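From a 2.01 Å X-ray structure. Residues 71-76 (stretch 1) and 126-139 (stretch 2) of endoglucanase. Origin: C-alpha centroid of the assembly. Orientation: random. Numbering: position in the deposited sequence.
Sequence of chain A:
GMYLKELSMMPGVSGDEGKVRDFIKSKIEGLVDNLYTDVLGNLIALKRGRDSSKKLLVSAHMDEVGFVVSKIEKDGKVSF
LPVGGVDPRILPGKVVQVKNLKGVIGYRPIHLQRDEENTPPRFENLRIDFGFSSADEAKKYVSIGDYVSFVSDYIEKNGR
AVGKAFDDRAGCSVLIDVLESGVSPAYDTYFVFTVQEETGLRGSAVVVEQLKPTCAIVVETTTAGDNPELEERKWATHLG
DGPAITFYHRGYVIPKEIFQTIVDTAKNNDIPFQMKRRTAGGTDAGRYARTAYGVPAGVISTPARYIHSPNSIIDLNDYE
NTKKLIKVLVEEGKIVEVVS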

# COMPACT_ATOMS: atom_id res chain seq x y z
N LYS A 71 -5.33 -25.83 6.19
CA LYS A 71 -6.01 -27.03 6.66
C LYS A 71 -7.13 -26.77 7.66
O LYS A 71 -7.04 -25.87 8.49
CB LYS A 71 -5.01 -28.02 7.29
CG LYS A 71 -5.68 -29.31 7.79
CD LYS A 71 -4.68 -30.40 8.11
CE LYS A 71 -5.41 -31.65 8.57
NZ LYS A 71 -4.44 -32.75 8.78
N ILE A 72 -8.18 -27.58 7.59
CA ILE A 72 -9.29 -27.49 8.51
C ILE A 72 -9.22 -28.72 9.40
O ILE A 72 -9.35 -29.85 8.92
CB ILE A 72 -10.64 -27.39 7.77
CG1 ILE A 72 -10.65 -26.11 6.89
CG2 ILE A 72 -11.81 -27.39 8.78
CD1 ILE A 72 -11.84 -25.96 5.94
N GLU A 73 -8.97 -28.48 10.69
CA GLU A 73 -8.81 -29.56 11.67
C GLU A 73 -10.13 -30.20 12.04
O GLU A 73 -11.18 -29.58 11.91
CB GLU A 73 -8.07 -29.05 12.92
CG GLU A 73 -6.75 -28.31 12.62
CD GLU A 73 -5.73 -29.15 11.84
OE1 GLU A 73 -5.70 -30.39 12.01
OE2 GLU A 73 -4.96 -28.56 11.06
N LYS A 74 -10.09 -31.45 12.51
CA LYS A 74 -11.32 -32.17 12.86
C LYS A 74 -12.06 -31.54 14.05
O LYS A 74 -13.21 -31.87 14.33
CB LYS A 74 -11.07 -33.67 13.07
CG LYS A 74 -10.64 -34.43 11.80
CD LYS A 74 -10.53 -35.95 12.04
N ASP A 75 -11.39 -30.63 14.76
CA ASP A 75 -12.04 -29.97 15.89
C ASP A 75 -12.59 -28.58 15.52
O ASP A 75 -13.12 -27.87 16.37
CB ASP A 75 -11.13 -29.94 17.12
CG ASP A 75 -9.97 -28.97 16.99
OD1 ASP A 75 -9.64 -28.51 15.87
OD2 ASP A 75 -9.37 -28.67 18.05
N GLY A 76 -12.46 -28.21 14.24
CA GLY A 76 -12.99 -26.94 13.75
C GLY A 76 -11.99 -25.82 13.68
O GLY A 76 -12.29 -24.74 13.14
N LEU A 126 0.42 -22.92 15.52
CA LEU A 126 -0.65 -21.95 15.66
C LEU A 126 -1.94 -22.44 14.99
O LEU A 126 -1.90 -23.20 14.03
CB LEU A 126 -0.21 -20.61 15.06
CG LEU A 126 1.03 -19.97 15.70
CD1 LEU A 126 1.48 -18.73 14.94
CD2 LEU A 126 0.80 -19.64 17.16
N ARG A 127 -3.09 -21.99 15.51
CA ARG A 127 -4.40 -22.34 14.96
C ARG A 127 -5.29 -21.12 15.02
O ARG A 127 -5.11 -20.27 15.89
CB ARG A 127 -5.05 -23.45 15.80
CG ARG A 127 -4.34 -24.79 15.83
CD ARG A 127 -4.49 -25.56 14.54
NE ARG A 127 -3.85 -26.87 14.60
CZ ARG A 127 -2.58 -27.10 14.27
NH1 ARG A 127 -1.78 -26.11 13.86
NH2 ARG A 127 -2.10 -28.33 14.36
N ILE A 128 -6.24 -21.01 14.10
CA ILE A 128 -7.19 -19.90 14.19
C ILE A 128 -8.44 -20.53 14.73
O ILE A 128 -8.83 -21.62 14.31
CB ILE A 128 -7.54 -19.23 12.84
CG1 ILE A 128 -6.29 -18.84 12.08
CG2 ILE A 128 -8.47 -17.99 13.09
CD1 ILE A 128 -6.54 -18.39 10.65
N ASP A 129 -9.04 -19.86 15.70
CA ASP A 129 -10.27 -20.31 16.28
C ASP A 129 -11.33 -19.31 15.85
O ASP A 129 -11.21 -18.12 16.12
CB ASP A 129 -10.15 -20.35 17.81
CG ASP A 129 -11.37 -20.96 18.49
OD1 ASP A 129 -12.15 -21.67 17.82
OD2 ASP A 129 -11.55 -20.71 19.71
N PHE A 130 -12.33 -19.80 15.14
CA PHE A 130 -13.47 -19.01 14.71
C PHE A 130 -14.68 -19.39 15.55
O PHE A 130 -15.74 -18.76 15.44
CB PHE A 130 -13.80 -19.27 13.24
CG PHE A 130 -12.74 -18.82 12.28
CD1 PHE A 130 -12.62 -17.48 11.95
CD2 PHE A 130 -11.90 -19.75 11.67
CE1 PHE A 130 -11.65 -17.07 11.04
CE2 PHE A 130 -10.95 -19.35 10.78
CZ PHE A 130 -10.82 -17.99 10.46
N GLY A 131 -14.54 -20.44 16.35
CA GLY A 131 -15.62 -20.91 17.21
C GLY A 131 -16.27 -22.24 16.85
O GLY A 131 -17.26 -22.64 17.48
N PHE A 132 -15.73 -22.96 15.86
CA PHE A 132 -16.33 -24.24 15.46
C PHE A 132 -15.95 -25.42 16.37
O PHE A 132 -14.99 -25.36 17.13
CB PHE A 132 -16.02 -24.56 14.00
CG PHE A 132 -16.34 -23.44 13.06
CD1 PHE A 132 -17.67 -23.12 12.77
CD2 PHE A 132 -15.34 -22.68 12.49
CE1 PHE A 132 -17.98 -22.07 11.91
CE2 PHE A 132 -15.63 -21.62 11.62
CZ PHE A 132 -16.97 -21.32 11.33
N SER A 133 -16.72 -26.51 16.26
CA SER A 133 -16.47 -27.70 17.06
C SER A 133 -16.10 -28.89 16.17
O SER A 133 -15.52 -29.88 16.64
CB SER A 133 -17.69 -28.03 17.93
N SER A 134 -16.42 -28.80 14.88
CA SER A 134 -16.17 -29.88 13.94
C SER A 134 -15.67 -29.33 12.63
O SER A 134 -15.86 -28.14 12.35
CB SER A 134 -17.46 -30.65 13.69
N ALA A 135 -15.03 -30.18 11.83
CA ALA A 135 -14.56 -29.80 10.50
C ALA A 135 -15.78 -29.50 9.62
O ALA A 135 -15.76 -28.54 8.84
CB ALA A 135 -13.71 -30.91 9.89
N ASP A 136 -16.83 -30.31 9.77
CA ASP A 136 -18.08 -30.14 9.02
C ASP A 136 -18.73 -28.77 9.24
O ASP A 136 -19.19 -28.13 8.29
CB ASP A 136 -19.05 -31.29 9.30
CG ASP A 136 -18.58 -32.62 8.71
OD1 ASP A 136 -17.67 -32.62 7.83
OD2 ASP A 136 -19.12 -33.68 9.10
N GLU A 137 -18.75 -28.31 10.49
CA GLU A 137 -19.29 -26.97 10.81
C GLU A 137 -18.45 -25.87 10.18
O GLU A 137 -18.99 -24.90 9.63
CB GLU A 137 -19.30 -26.73 12.32
CG GLU A 137 -20.15 -27.65 13.13
CD GLU A 137 -20.10 -27.29 14.61
OE1 GLU A 137 -19.68 -26.15 14.93
OE2 GLU A 137 -20.50 -28.14 15.44
N ALA A 138 -17.12 -26.01 10.28
CA ALA A 138 -16.19 -25.02 9.76
C ALA A 138 -16.31 -24.85 8.25
O ALA A 138 -16.23 -23.72 7.73
CB ALA A 138 -14.76 -25.38 10.15
N LYS A 139 -16.54 -25.97 7.57
CA LYS A 139 -16.63 -25.98 6.11
C LYS A 139 -17.78 -25.18 5.50
O LYS A 139 -17.68 -24.70 4.37
CB LYS A 139 -16.55 -27.40 5.57
CG LYS A 139 -15.17 -27.99 5.76
CD LYS A 139 -15.14 -29.48 5.51
CE LYS A 139 -13.73 -30.02 5.66
NZ LYS A 139 -13.71 -31.51 5.59
O HOH W 1 -12.81 -22.61 14.85

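The contact is built round Gly 76 and Ile 72, with Ala 135, at the start of a helix, packed beside them, and no direct hydrogen bond joins the two stretches among the modelled atoms.

Gly 76 closes a type I turn that starts at Glu 73, held by a backbone hydrogen bond from Gly 76 N to Glu 73 O (3.0 Å). Its phi/psi of 97/-10 would jam a CB against the preceding carbonyl, and such a CB would also clash with Phe 132 C at 2.7 Å. Glycine is thus required twice, by its own backbone and by its neighbour, and its CA lies 3.4 Å from Ser 134 O. Gly 76 O meets the edge of the Phe 132 ring, 3.7 Å from CD2, and accepts a hydrogen bond from the water at 2.8 Å. That water also donates to Asp 129 OD1 (3.2 Å) and accepts from Phe 130 N (2.9 Å) and Phe 132 N (3.1 Å), linking the turn to the end of the strand at Asp 129 and the loop that follows.

Ile 72 points toward the helix. Its CG2 lies 3.8 Å from Ala 138 CB and 4.2 Å from Ala 135 CB, while CD1 reaches Lys 139 CG at 3.9 Å, the aliphatic part of a charged side chain. The branched side chain of Ile 72 sits close to the helix backbone, with CG2 4.0 Å from Ala 135 CA. Ala 135 CB also packs 3.5 Å from Glu 73 O.

Asp 75 O and Ser 133 O, both acceptors, approach to 3.1 Å; nearby, Ser 134 CA offers a CA-H...O contact to Lys 74 O at 3.6 Å. Glu 73 OE2 lies over one face of the Arg 127 guanidinium, 4.1 Å from NE, so their charges attract without an N-H directed at the oxygen.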